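Side-chain contacts in 3-deoxy-manno-octulosonate cytidylyltransferase (Escherichia coli, PDB 1H7E), which catalyses the transfer of a cytidylyl group from CTP to the eight-carbon sugar KDO, activating it, probably for incorporation into lipopolysaccharide: residues E82-V87 against Y178-L183; W47-D52 against T77-E82. All blocks are in the same frame, centred on the assembly; numbering follows the deposited sequence.

Interaction 1: residues E82-V87 against Y178-L183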
loop_
_atom_site.group_PDB
_atom_site.type_symbol
_atom_site.label_atom_id
_atom_site.label_comp_id
_atom_site.label_asym_id
_atom_site.label_seq_id
_atom_site.Cartn_x
_atom_site.Cartn_y
_atom_site.Cartn_z
ATOM N N GLU A 82 1.923 -2.476 -27.750
ATOM C CA GLU A 82 2.006 -2.715 -29.179
ATOM C C GLU A 82 1.049 -1.774 -29.924
ATOM O O GLU A 82 1.410 -1.233 -30.967
ATOM C CB GLU A 82 1.675 -4.157 -29.536
ATOM C CG GLU A 82 1.820 -4.413 -31.029
ATOM C CD GLU A 82 1.323 -5.771 -31.478
ATOM O OE1 GLU A 82 0.902 -6.588 -30.627
ATOM O OE2 GLU A 82 1.353 -6.033 -32.703
ATOM N N VAL A 83 -0.164 -1.589 -29.403
ATOM C CA VAL A 83 -1.129 -0.700 -30.040
ATOM C C VAL A 83 -0.620 0.739 -30.029
ATOM O O VAL A 83 -0.793 1.483 -31.001
ATOM C CB VAL A 83 -2.527 -0.748 -29.333
ATOM C CG1 VAL A 83 -3.445 0.352 -29.889
ATOM C CG2 VAL A 83 -3.163 -2.114 -29.527
ATOM N N MET A 84 0.004 1.130 -28.920
ATOM C CA MET A 84 0.525 2.483 -28.740
ATOM C C MET A 84 1.499 2.932 -29.840
ATOM O O MET A 84 1.488 4.089 -30.244
ATOM C CB MET A 84 1.181 2.607 -27.355
ATOM C CG MET A 84 1.859 3.944 -27.053
ATOM S SD MET A 84 3.600 3.997 -27.567
ATOM C CE MET A 84 4.305 2.586 -26.631
ATOM N N HIS A 85 2.357 2.026 -30.292
ATOM C CA HIS A 85 3.320 2.362 -31.352
ATOM C C HIS A 85 2.666 2.708 -32.687
ATOM O O HIS A 85 3.197 3.520 -33.450
ATOM C CB HIS A 85 4.284 1.215 -31.569
ATOM C CG HIS A 85 5.302 1.090 -30.493
ATOM N ND1 HIS A 85 6.179 2.106 -30.181
ATOM C CD2 HIS A 85 5.594 0.066 -29.661
ATOM C CE1 HIS A 85 6.969 1.710 -29.199
ATOM N NE2 HIS A 85 6.635 0.476 -28.865
ATOM N N LYS A 86 1.515 2.087 -32.940
ATOM C CA LYS A 86 0.739 2.277 -34.159
ATOM C C LYS A 86 -0.365 3.313 -34.103
ATOM O O LYS A 86 -0.643 3.948 -35.110
ATOM C CB LYS A 86 0.167 0.947 -34.631
ATOM C CG LYS A 86 1.246 0.027 -35.125
ATOM C CD LYS A 86 0.703 -1.282 -35.621
ATOM C CE LYS A 86 1.822 -2.097 -36.239
ATOM N NZ LYS A 86 1.288 -3.353 -36.793
ATOM N N VAL A 87 -1.019 3.462 -32.950
ATOM C CA VAL A 87 -2.099 4.440 -32.792
ATOM C C VAL A 87 -1.613 5.573 -31.907
ATOM O O VAL A 87 -1.392 5.383 -30.705
ATOM C CB VAL A 87 -3.350 3.799 -32.158
ATOM C CG1 VAL A 87 -4.408 4.855 -31.886
ATOM C CG2 VAL A 87 -3.894 2.704 -33.052
ATOM N N TYR A 178 -3.677 5.635 -19.228
ATOM C CA TYR A 178 -2.223 5.748 -19.181
ATOM C C TYR A 178 -1.750 6.879 -20.049
ATOM O O TYR A 178 -2.250 7.048 -21.147
ATOM C CB TYR A 178 -1.541 4.508 -19.771
ATOM C CG TYR A 178 -1.846 3.204 -19.097
ATOM C CD1 TYR A 178 -1.050 2.739 -18.046
ATOM C CD2 TYR A 178 -2.885 2.400 -19.542
ATOM C CE1 TYR A 178 -1.278 1.504 -17.467
ATOM C CE2 TYR A 178 -3.124 1.151 -18.955
ATOM C CZ TYR A 178 -2.311 0.718 -17.925
ATOM O OH TYR A 178 -2.514 -0.514 -17.362
ATOM N N ARG A 179 -0.780 7.636 -19.554
ATOM C CA ARG A 179 -0.136 8.693 -20.323
ATOM C C ARG A 179 0.776 7.926 -21.315
ATOM O O ARG A 179 1.267 6.822 -21.012
ATOM C CB ARG A 179 0.744 9.537 -19.408
ATOM C CG ARG A 179 0.658 10.997 -19.643
ATOM C CD ARG A 179 -0.183 11.615 -18.576
ATOM N NE ARG A 179 -0.882 12.795 -19.068
ATOM C CZ ARG A 179 -1.828 13.440 -18.391
ATOM N NH1 ARG A 179 -2.188 13.016 -17.174
ATOM N NH2 ARG A 179 -2.436 14.487 -18.948
ATOM N N ARG A 180 0.991 8.496 -22.501
ATOM C CA ARG A 180 1.825 7.861 -23.523
ATOM C C ARG A 180 3.235 7.482 -23.034
ATOM O O ARG A 180 3.718 6.368 -23.298
ATOM C CB ARG A 180 1.913 8.780 -24.760
ATOM C CG ARG A 180 2.672 8.179 -25.931
ATOM C CD ARG A 180 2.586 9.061 -27.188
ATOM N NE ARG A 180 3.499 8.588 -28.227
ATOM C CZ ARG A 180 3.219 7.659 -29.141
ATOM N NH1 ARG A 180 2.031 7.083 -29.191
ATOM N NH2 ARG A 180 4.173 7.241 -29.966
ATOM N N ASP A 181 3.888 8.383 -22.312
ATOM C CA ASP A 181 5.247 8.105 -21.839
ATOM C C ASP A 181 5.364 6.907 -20.896
ATOM O O ASP A 181 6.419 6.279 -20.838
ATOM C CB ASP A 181 5.908 9.352 -21.239
ATOM C CG ASP A 181 5.111 9.952 -20.098
ATOM O OD1 ASP A 181 4.628 11.092 -20.238
ATOM O OD2 ASP A 181 4.983 9.297 -19.043
ATOM N N VAL A 182 4.278 6.546 -20.206
ATOM C CA VAL A 182 4.315 5.383 -19.314
ATOM C C VAL A 182 4.399 4.110 -20.140
ATOM O O VAL A 182 5.187 3.210 -19.842
ATOM C CB VAL A 182 3.067 5.315 -18.391
ATOM C CG1 VAL A 182 3.086 4.026 -17.567
ATOM C CG2 VAL A 182 3.057 6.516 -17.461
ATOM N N LEU A 183 3.618 4.065 -21.217
ATOM C CA LEU A 183 3.592 2.913 -22.096
ATOM C C LEU A 183 4.894 2.765 -22.893
ATOM O O LEU A 183 5.323 1.638 -23.149
ATOM C CB LEU A 183 2.378 2.986 -23.019
ATOM C CG LEU A 183 1.020 2.894 -22.297
ATOM C CD1 LEU A 183 -0.086 3.145 -23.281
ATOM C CD2 LEU A 183 0.838 1.522 -21.642
HETATM O O HOH W 1 2.204 6.464 -31.833
#
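M84 lays its sulfur over one face of the R180 guanidinium, SD standing 3.7 Å above the plane and offset toward its rim. The contact belongs to the GT-A-like nucleotidyltransferase fold of the KdsB family and joins the last turns of helix 76-86 to the start of helix 180-185, which follows directly on strand 169-179 of the central mixed sheet. R180 reaches across with CG anti to the backbone N (chi1 -176°) and its chain extended as far as NE, crossing the methionine side chain at about a right angle. Its NH1 donates to M84 O at 3.2 Å, a bent bond with an N-H...O angle of 144° and the donor tilted 35° from the carbonyl plane. Near the end of the helix M84 O thus takes two donors, R180 NH1 and water 1, the water at 2.9 Å and itself accepting a weak bond from R180 NH1. The hydroxyl of Y92 on strand 91-94 bonds to V87 O and more weakly to R180 NH1. The methionine chain, bent at both chi2 and chi3, runs alongside L183 in the opposite direction, and L183 also packs on L80 and V81 of the same helix. The M84 methyl ends between two neighbours: CE is 4.1 Å from L183 CB and lies over the centre of one face of the H85 ring, 3.8 Å above its plane.

Interaction 2: residues W47-D52 against T77-E82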
loop_
_atom_site.group_PDB
_atom_site.type_symbol
_atom_site.label_atom_id
_atom_site.label_comp_id
_atom_site.label_asym_id
_atom_site.label_seq_id
_atom_site.Cartn_x
_atom_site.Cartn_y
_atom_site.Cartn_z
ATOM N N TRP A 47 -10.800 1.781 -30.501
ATOM C CA TRP A 47 -10.220 0.602 -31.149
ATOM C C TRP A 47 -10.379 -0.691 -30.370
ATOM O O TRP A 47 -10.291 -0.691 -29.151
ATOM C CB TRP A 47 -8.716 0.801 -31.299
ATOM C CG TRP A 47 -8.332 1.853 -32.254
ATOM C CD1 TRP A 47 -8.245 3.203 -32.019
ATOM C CD2 TRP A 47 -7.921 1.650 -33.606
ATOM N NE1 TRP A 47 -7.792 3.847 -33.148
ATOM C CE2 TRP A 47 -7.587 2.915 -34.136
ATOM C CE3 TRP A 47 -7.794 0.511 -34.418
ATOM C CZ2 TRP A 47 -7.134 3.079 -35.451
ATOM C CZ3 TRP A 47 -7.346 0.672 -35.718
ATOM C CH2 TRP A 47 -7.021 1.948 -36.219
ATOM N N VAL A 48 -10.507 -1.803 -31.085
ATOM C CA VAL A 48 -10.584 -3.127 -30.475
ATOM C C VAL A 48 -9.249 -3.787 -30.831
ATOM O O VAL A 48 -8.868 -3.835 -32.010
ATOM C CB VAL A 48 -11.740 -3.981 -31.044
ATOM C CG1 VAL A 48 -11.671 -5.391 -30.496
ATOM C CG2 VAL A 48 -13.081 -3.359 -30.708
ATOM N N ALA A 49 -8.508 -4.214 -29.811
ATOM C CA ALA A 49 -7.206 -4.844 -29.998
ATOM C C ALA A 49 -7.422 -6.339 -29.828
ATOM O O ALA A 49 -7.871 -6.795 -28.773
ATOM C CB ALA A 49 -6.208 -4.317 -28.967
ATOM N N THR A 50 -7.139 -7.105 -30.876
ATOM C CA THR A 50 -7.358 -8.534 -30.808
ATOM C C THR A 50 -6.238 -9.328 -31.431
ATOM O O THR A 50 -5.384 -8.778 -32.127
ATOM C CB THR A 50 -8.692 -8.912 -31.481
ATOM O OG1 THR A 50 -8.965 -10.299 -31.264
ATOM C CG2 THR A 50 -8.641 -8.656 -32.964
ATOM N N ASP A 51 -6.221 -10.621 -31.120
ATOM C CA ASP A 51 -5.224 -11.545 -31.653
ATOM C C ASP A 51 -5.904 -12.648 -32.482
ATOM O O ASP A 51 -5.236 -13.561 -32.978
ATOM C CB ASP A 51 -4.368 -12.161 -30.522
ATOM C CG ASP A 51 -5.193 -12.934 -29.478
ATOM O OD1 ASP A 51 -6.440 -12.909 -29.522
ATOM O OD2 ASP A 51 -4.572 -13.572 -28.595
ATOM N N ASP A 52 -7.218 -12.509 -32.676
ATOM C CA ASP A 52 -8.011 -13.490 -33.411
ATOM C C ASP A 52 -8.800 -12.877 -34.578
ATOM O O ASP A 52 -9.558 -11.927 -34.383
ATOM C CB ASP A 52 -8.963 -14.190 -32.431
ATOM C CG ASP A 52 -9.616 -15.418 -33.028
ATOM O OD1 ASP A 52 -10.663 -15.256 -33.676
ATOM O OD2 ASP A 52 -9.080 -16.538 -32.852
ATOM N N THR A 77 -1.335 -5.399 -20.680
ATOM C CA THR A 77 -0.683 -4.095 -20.772
ATOM C C THR A 77 0.339 -4.153 -21.887
ATOM O O THR A 77 0.562 -3.149 -22.561
ATOM C CB THR A 77 -0.044 -3.648 -19.435
ATOM O OG1 THR A 77 -1.072 -3.567 -18.450
ATOM C CG2 THR A 77 0.584 -2.266 -19.549
ATOM N N ASP A 78 0.946 -5.326 -22.093
ATOM C CA ASP A 78 1.906 -5.499 -23.185
ATOM C C ASP A 78 1.167 -5.327 -24.514
ATOM O O ASP A 78 1.729 -4.789 -25.467
ATOM C CB ASP A 78 2.551 -6.885 -23.175
ATOM C CG ASP A 78 3.584 -7.056 -22.072
ATOM O OD1 ASP A 78 4.362 -6.118 -21.785
ATOM O OD2 ASP A 78 3.627 -8.164 -21.511
ATOM N N ARG A 79 -0.076 -5.811 -24.582
ATOM C CA ARG A 79 -0.888 -5.689 -25.790
ATOM C C ARG A 79 -1.162 -4.216 -26.108
ATOM O O ARG A 79 -1.138 -3.810 -27.271
ATOM C CB ARG A 79 -2.190 -6.464 -25.636
ATOM C CG ARG A 79 -3.197 -6.252 -26.765
ATOM C CD ARG A 79 -4.388 -7.238 -26.668
ATOM N NE ARG A 79 -4.137 -8.488 -27.394
ATOM C CZ ARG A 79 -3.523 -9.559 -26.894
ATOM N NH1 ARG A 79 -3.095 -9.576 -25.636
ATOM N NH2 ARG A 79 -3.244 -10.583 -27.684
ATOM N N LEU A 80 -1.385 -3.408 -25.071
ATOM C CA LEU A 80 -1.626 -1.971 -25.238
ATOM C C LEU A 80 -0.346 -1.247 -25.711
ATOM O O LEU A 80 -0.433 -0.245 -26.416
ATOM C CB LEU A 80 -2.145 -1.350 -23.923
ATOM C CG LEU A 80 -2.582 0.118 -23.874
ATOM C CD1 LEU A 80 -3.752 0.354 -24.795
ATOM C CD2 LEU A 80 -2.981 0.474 -22.461
ATOM N N VAL A 81 0.830 -1.737 -25.308
ATOM C CA VAL A 81 2.110 -1.138 -25.719
ATOM C C VAL A 81 2.287 -1.304 -27.243
ATOM O O VAL A 81 2.703 -0.371 -27.947
ATOM C CB VAL A 81 3.315 -1.762 -24.933
ATOM C CG1 VAL A 81 4.649 -1.373 -25.555
ATOM C CG2 VAL A 81 3.290 -1.275 -23.480
ATOM N N GLU A 82 1.923 -2.476 -27.750
ATOM C CA GLU A 82 2.006 -2.715 -29.179
ATOM C C GLU A 82 1.049 -1.774 -29.924
ATOM O O GLU A 82 1.410 -1.233 -30.967
ATOM C CB GLU A 82 1.675 -4.157 -29.536
ATOM C CG GLU A 82 1.820 -4.413 -31.029
ATOM C CD GLU A 82 1.323 -5.771 -31.478
ATOM O OE1 GLU A 82 0.902 -6.588 -30.627
ATOM O OE2 GLU A 82 1.353 -6.033 -32.703
#
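R79 and D51 meet crosswise, their side chains at about a right angle and the guanidinium and carboxylate planes turned 80° apart. The salt bridge between them is accordingly single and long: R79 NH2 lies 3.4 Å from D51 OD2, without the paired, coplanar geometry of a two-pronged bridge. NH2 comes from above the carboxylate plane, not in it, and is also 3.4 Å from D51 CB. R79 leaves the helix extended through chi1 and chi2, which carries CD past A49, and the bend at chi3 (-90°) then turns the guanidinium toward D51. That aliphatic part packs on the strand, with CD 4.1 Å from both A49 CB and A49 O. R79 NE bonds weakly to T69 OG1, and R10 lies beside R79 and makes a long, weak ion pair with D51. A leucine in place of R79 would probably leave D51 without this salt bridge, the pair to R10 being long and weak, and T69 OG1 without the weak bond from NE. At the end of the strand, T50 OG1 accepts from D52 N at 3.2 Å in an ST turn that leads into helix 53-61. The contact thus lies where helix 76-86 packs on strand 45-50, which runs between parallel strands 3-8 and 65-68 in the central sheet.

Interactions 1 and 2 both draw on helix 76-86, their segments overlapping at E82, which touches neither partner, and both lead to the same mixed sheet, with their centres about 11 Å apart. Interaction 2 uses an earlier turn of the helix against strand 45-50; interaction 1 uses its final turns against the junction of strand 169-179 and helix 180-185. Both are largely buried, and each relies on an arginine, but it comes from different sides of the contact: from the helix in interaction 2, toward it in interaction 1. There it serves a backbone carbonyl and a thioether; in interaction 2 it meets a carboxylate. Packing of Y178 on L80 and of V87 on W47 joins the two.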